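Local coordinates for elongation factor G (PDB 2DY1), which binds GTP with a magnesium ion and probably acts as a GTPase elongation factor in protein synthesis, at residues L153-P162 and G245-A253. Residues are numbered along the deposited sequence; the frame is centred on the assembly and turned at random.
Sequences LGPILPIDLP and GLLYPVALA
The parallel pairing of Ile156, Leu157 and Pro158 with Tyr248, Pro249 and Val250 joins two strands of the GTP-binding domain's central sheet, and it illustrates how a carboxylate can prolong a strand pairing after the backbones part. Tyr248 N donates to Pro155 O, the carbonyl of the residue at the centre of an inverse gamma turn, and Leu157 N answers to Tyr248 O at 2.8 Å, the donor standing well above that carbonyl's plane. Val250 N to Leu157 O and Ile159 N to Val250 O (3.0 Å) carry the pattern on. Asp160 then takes over with its side chain: OD2 accepts Leu252 N at 3.0 Å through its anti lone pair. With CG beside its own backbone N (chi1 -60°), the carboxylate reaches across to the neighbouring strand. Cut back to an alanine, this position would probably leave the Leu252 amide without its acceptor and let the strands separate more readily at this end. In this P-loop GTPase fold, strand 248-252 lies between strands 129-134 and 156-165 and leads to Ser254, which binds GTP. The Tyr248 ring lies obliquely by Pro155 CD, 3.7 Å from CE1, while Leu153 O meets its edge and Trp119 packs edge-to-face. On this same face Val250 CG2 touches Ile156 CB at 3.8 Å. The other face, toward helices 231-243 and 261-271, sets Ile159 CG1 alongside Pro249 CB (3.9 Å). Beyond Asp160 the Leu252 CD2 methyl abuts Pro162 CA at 3.6 Å, where Pro162 also packs on helix 142-153.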
ATOM      1  N   LEU A 153      -9.899  15.544 -13.918  1.00 21.62           N
ATOM      2  CA  LEU A 153     -10.328  15.739 -12.533  1.00 20.89           C
ATOM      3  C   LEU A 153     -11.671  16.444 -12.349  1.00 22.13           C
ATOM      4  O   LEU A 153     -12.310  16.319 -11.298  1.00 25.58           O
ATOM      5  CB  LEU A 153      -9.241  16.502 -11.775  1.00 21.32           C
ATOM      6  CG  LEU A 153      -7.840  15.909 -11.966  1.00 23.64           C
ATOM      7  CD1 LEU A 153      -6.822  16.755 -11.209  1.00 27.22           C
ATOM      8  CD2 LEU A 153      -7.815  14.465 -11.499  1.00 22.89           C
ATOM      9  N   GLY A 154     -12.097  17.211 -13.341  1.00 21.45           N
ATOM     10  CA  GLY A 154     -13.377  17.872 -13.202  1.00 18.90           C
ATOM     11  C   GLY A 154     -13.368  19.354 -12.899  1.00 21.47           C
ATOM     12  O   GLY A 154     -12.704  20.132 -13.594  1.00 22.77           O
ATOM     13  N   PRO A 155     -14.091  19.776 -11.847  1.00 18.31           N
ATOM     14  CA  PRO A 155     -14.194  21.175 -11.454  1.00 16.62           C
ATOM     15  C   PRO A 155     -12.961  21.875 -10.892  1.00 16.23           C
ATOM     16  O   PRO A 155     -12.965  22.356  -9.765  1.00 15.13           O
ATOM     17  CB  PRO A 155     -15.385  21.176 -10.493  1.00 22.47           C
ATOM     18  CG  PRO A 155     -15.262  19.849  -9.830  1.00 18.05           C
ATOM     19  CD  PRO A 155     -14.869  18.909 -10.938  1.00 18.57           C
ATOM     20  N   ILE A 156     -11.914  21.963 -11.702  1.00 16.52           N
ATOM     21  CA  ILE A 156     -10.718  22.667 -11.260  1.00 19.20           C
ATOM     22  C   ILE A 156     -10.987  24.167 -11.275  1.00 18.35           C
ATOM     23  O   ILE A 156     -11.896  24.655 -11.966  1.00 21.09           O
ATOM     24  CB  ILE A 156      -9.488  22.351 -12.144  1.00 18.62           C
ATOM     25  CG1 ILE A 156      -9.791  22.656 -13.613  1.00 25.52           C
ATOM     26  CG2 ILE A 156      -9.097  20.903 -11.956  1.00 19.63           C
ATOM     27  CD1 ILE A 156      -8.695  23.418 -14.318  1.00 21.37           C
ATOM     28  N   LEU A 157     -10.200  24.908 -10.508  1.00 12.23           N
ATOM     29  CA  LEU A 157     -10.378  26.345 -10.413  1.00 14.62           C
ATOM     30  C   LEU A 157      -8.995  26.992 -10.484  1.00 15.51           C
ATOM     31  O   LEU A 157      -8.260  27.012  -9.504  1.00 14.80           O
ATOM     32  CB  LEU A 157     -11.051  26.689  -9.084  1.00 18.89           C
ATOM     33  CG  LEU A 157     -11.536  28.130  -8.932  1.00 24.01           C
ATOM     34  CD1 LEU A 157     -12.857  28.299  -9.674  1.00 17.67           C
ATOM     35  CD2 LEU A 157     -11.724  28.456  -7.476  1.00 24.07           C
ATOM     36  N   PRO A 158      -8.628  27.533 -11.650  1.00 14.75           N
ATOM     37  CA  PRO A 158      -7.305  28.164 -11.766  1.00 13.63           C
ATOM     38  C   PRO A 158      -7.152  29.402 -10.894  1.00 15.15           C
ATOM     39  O   PRO A 158      -7.885  30.367 -11.043  1.00 23.18           O
ATOM     40  CB  PRO A 158      -7.204  28.512 -13.256  1.00 16.69           C
ATOM     41  CG  PRO A 158      -8.154  27.524 -13.910  1.00 21.40           C
ATOM     42  CD  PRO A 158      -9.318  27.487 -12.947  1.00 17.31           C
ATOM     43  N   ILE A 159      -6.202  29.373  -9.974  1.00 13.35           N
ATOM     44  CA  ILE A 159      -5.934  30.514  -9.115  1.00 13.92           C
ATOM     45  C   ILE A 159      -4.811  31.320  -9.746  1.00 14.92           C
ATOM     46  O   ILE A 159      -4.822  32.551  -9.737  1.00 14.54           O
ATOM     47  CB  ILE A 159      -5.465  30.061  -7.701  1.00 14.65           C
ATOM     48  CG1 ILE A 159      -6.558  29.221  -7.033  1.00 20.09           C
ATOM     49  CG2 ILE A 159      -5.053  31.265  -6.861  1.00 17.59           C
ATOM     50  CD1 ILE A 159      -7.908  29.904  -6.959  1.00 20.13           C
ATOM     51  N   ASP A 160      -3.834  30.607 -10.301  1.00 12.07           N
ATOM     52  CA  ASP A 160      -2.665  31.252 -10.888  1.00 12.16           C
ATOM     53  C   ASP A 160      -2.513  30.919 -12.356  1.00 10.10           C
ATOM     54  O   ASP A 160      -2.916  29.839 -12.801  1.00 12.23           O
ATOM     55  CB  ASP A 160      -1.367  30.717 -10.255  1.00 13.92           C
ATOM     56  CG  ASP A 160      -1.284  30.955  -8.771  1.00 16.58           C
ATOM     57  OD1 ASP A 160      -1.522  32.108  -8.355  1.00 18.58           O
ATOM     58  OD2 ASP A 160      -0.950  29.992  -8.026  1.00 12.67           O
ATOM     59  N   LEU A 161      -1.897  31.862 -13.067  1.00 13.18           N
ATOM     60  CA  LEU A 161      -1.487  31.672 -14.458  1.00 11.70           C
ATOM     61  C   LEU A 161       0.006  32.041 -14.421  1.00 11.19           C
ATOM     62  O   LEU A 161       0.461  32.777 -13.557  1.00 12.29           O
ATOM     63  CB  LEU A 161      -2.245  32.588 -15.413  1.00 11.97           C
ATOM     64  CG  LEU A 161      -3.728  32.261 -15.550  1.00 13.26           C
ATOM     65  CD1 LEU A 161      -4.340  33.283 -16.509  1.00 15.81           C
ATOM     66  CD2 LEU A 161      -3.958  30.840 -16.051  1.00 14.92           C
ATOM     67  N   PRO A 162       0.791  31.523 -15.362  1.00  9.83           N
ATOM     68  CA  PRO A 162       2.218  31.842 -15.348  1.00 12.23           C
ATOM     69  C   PRO A 162       2.603  33.201 -15.895  1.00 12.26           C
ATOM     70  O   PRO A 162       2.022  33.678 -16.886  1.00 13.05           O
ATOM     71  CB  PRO A 162       2.835  30.715 -16.169  1.00 11.32           C
ATOM     72  CG  PRO A 162       1.734  30.349 -17.138  1.00 17.78           C
ATOM     73  CD  PRO A 162       0.448  30.506 -16.367  1.00 12.15           C
ATOM     74  N   GLY A 245     -15.582  19.682  -1.660  1.00 16.43           N
ATOM     75  CA  GLY A 245     -15.061  18.951  -2.794  1.00 15.57           C
ATOM     76  C   GLY A 245     -15.736  19.305  -4.102  1.00 16.87           C
ATOM     77  O   GLY A 245     -15.767  18.484  -5.019  1.00 17.71           O
ATOM     78  N   LEU A 246     -16.256  20.529  -4.184  1.00 18.61           N
ATOM     79  CA  LEU A 246     -16.946  20.996  -5.384  1.00 19.30           C
ATOM     80  C   LEU A 246     -16.051  21.801  -6.326  1.00 14.64           C
ATOM     81  O   LEU A 246     -16.412  22.046  -7.482  1.00 16.67           O
ATOM     82  CB  LEU A 246     -18.169  21.827  -4.986  1.00 19.28           C
ATOM     83  CG  LEU A 246     -19.211  21.087  -4.133  1.00 24.43           C
ATOM     84  CD1 LEU A 246     -20.311  22.061  -3.757  1.00 26.51           C
ATOM     85  CD2 LEU A 246     -19.772  19.898  -4.898  1.00 26.51           C
ATOM     86  N   LEU A 247     -14.892  22.225  -5.826  1.00 15.56           N
ATOM     87  CA  LEU A 247     -13.944  22.970  -6.650  1.00 12.87           C
ATOM     88  C   LEU A 247     -12.554  22.551  -6.200  1.00 13.41           C
ATOM     89  O   LEU A 247     -12.324  22.348  -5.015  1.00 14.61           O
ATOM     90  CB  LEU A 247     -14.098  24.473  -6.470  1.00 14.86           C
ATOM     91  CG  LEU A 247     -15.359  25.145  -7.058  1.00 12.98           C
ATOM     92  CD1 LEU A 247     -15.313  26.638  -6.734  1.00 16.77           C
ATOM     93  CD2 LEU A 247     -15.437  24.902  -8.565  1.00 19.68           C
ATOM     94  N   TYR A 248     -11.636  22.454  -7.154  1.00 13.33           N
ATOM     95  CA  TYR A 248     -10.261  22.055  -6.863  1.00 14.32           C
ATOM     96  C   TYR A 248      -9.336  23.187  -7.317  1.00 11.31           C
ATOM     97  O   TYR A 248      -9.033  23.301  -8.501  1.00 12.47           O
ATOM     98  CB  TYR A 248      -9.923  20.780  -7.638  1.00 12.92           C
ATOM     99  CG  TYR A 248     -10.913  19.649  -7.412  1.00 11.41           C
ATOM    100  CD1 TYR A 248     -11.504  18.998  -8.493  1.00 16.02           C
ATOM    101  CD2 TYR A 248     -11.260  19.242  -6.119  1.00 12.78           C
ATOM    102  CE1 TYR A 248     -12.425  17.970  -8.305  1.00 18.35           C
ATOM    103  CE2 TYR A 248     -12.179  18.218  -5.923  1.00 17.43           C
ATOM    104  CZ  TYR A 248     -12.757  17.590  -7.025  1.00 17.49           C
ATOM    105  OH  TYR A 248     -13.677  16.581  -6.824  1.00 23.58           O
ATOM    106  N   PRO A 249      -8.865  24.028  -6.387  1.00 11.92           N
ATOM    107  CA  PRO A 249      -7.979  25.127  -6.792  1.00 11.39           C
ATOM    108  C   PRO A 249      -6.700  24.599  -7.426  1.00 14.15           C
ATOM    109  O   PRO A 249      -6.191  23.564  -6.996  1.00 14.28           O
ATOM    110  CB  PRO A 249      -7.663  25.840  -5.483  1.00 12.96           C
ATOM    111  CG  PRO A 249      -8.802  25.454  -4.560  1.00 13.77           C
ATOM    112  CD  PRO A 249      -9.069  24.013  -4.927  1.00 13.12           C
ATOM    113  N   VAL A 250      -6.199  25.310  -8.441  1.00  9.90           N
ATOM    114  CA  VAL A 250      -4.952  24.926  -9.095  1.00 10.03           C
ATOM    115  C   VAL A 250      -3.969  26.079  -8.920  1.00 12.42           C
ATOM    116  O   VAL A 250      -4.198  27.204  -9.390  1.00 12.35           O
ATOM    117  CB  VAL A 250      -5.153  24.670 -10.609  1.00  8.88           C
ATOM    118  CG1 VAL A 250      -3.822  24.245 -11.257  1.00 10.42           C
ATOM    119  CG2 VAL A 250      -6.197  23.598 -10.826  1.00 13.29           C
ATOM    120  N   ALA A 251      -2.873  25.794  -8.229  1.00  9.94           N
ATOM    121  CA  ALA A 251      -1.841  26.774  -7.962  1.00 10.74           C
ATOM    122  C   ALA A 251      -0.578  26.398  -8.734  1.00  9.16           C
ATOM    123  O   ALA A 251      -0.423  25.266  -9.184  1.00 12.42           O
ATOM    124  CB  ALA A 251      -1.534  26.814  -6.459  1.00 13.29           C
ATOM    125  N   LEU A 252       0.295  27.379  -8.885  1.00 10.12           N
ATOM    126  CA  LEU A 252       1.558  27.183  -9.577  1.00  8.78           C
ATOM    127  C   LEU A 252       2.683  27.522  -8.611  1.00 10.01           C
ATOM    128  O   LEU A 252       2.719  28.631  -8.063  1.00 11.41           O
ATOM    129  CB  LEU A 252       1.585  28.130 -10.792  1.00 14.31           C
ATOM    130  CG  LEU A 252       2.698  28.195 -11.825  1.00 25.05           C
ATOM    131  CD1 LEU A 252       2.972  26.835 -12.456  1.00 14.83           C
ATOM    132  CD2 LEU A 252       2.237  29.198 -12.895  1.00 19.80           C
ATOM    133  N   ALA A 253       3.610  26.583  -8.392  1.00  9.92           N
ATOM    134  CA  ALA A 253       4.734  26.857  -7.495  1.00  9.22           C
ATOM    135  C   ALA A 253       5.854  25.871  -7.781  1.00  8.70           C
ATOM    136  O   ALA A 253       5.604  24.757  -8.231  1.00 12.33           O
ATOM    137  CB  ALA A 253       4.300  26.739  -6.015  1.00 10.41           C
TER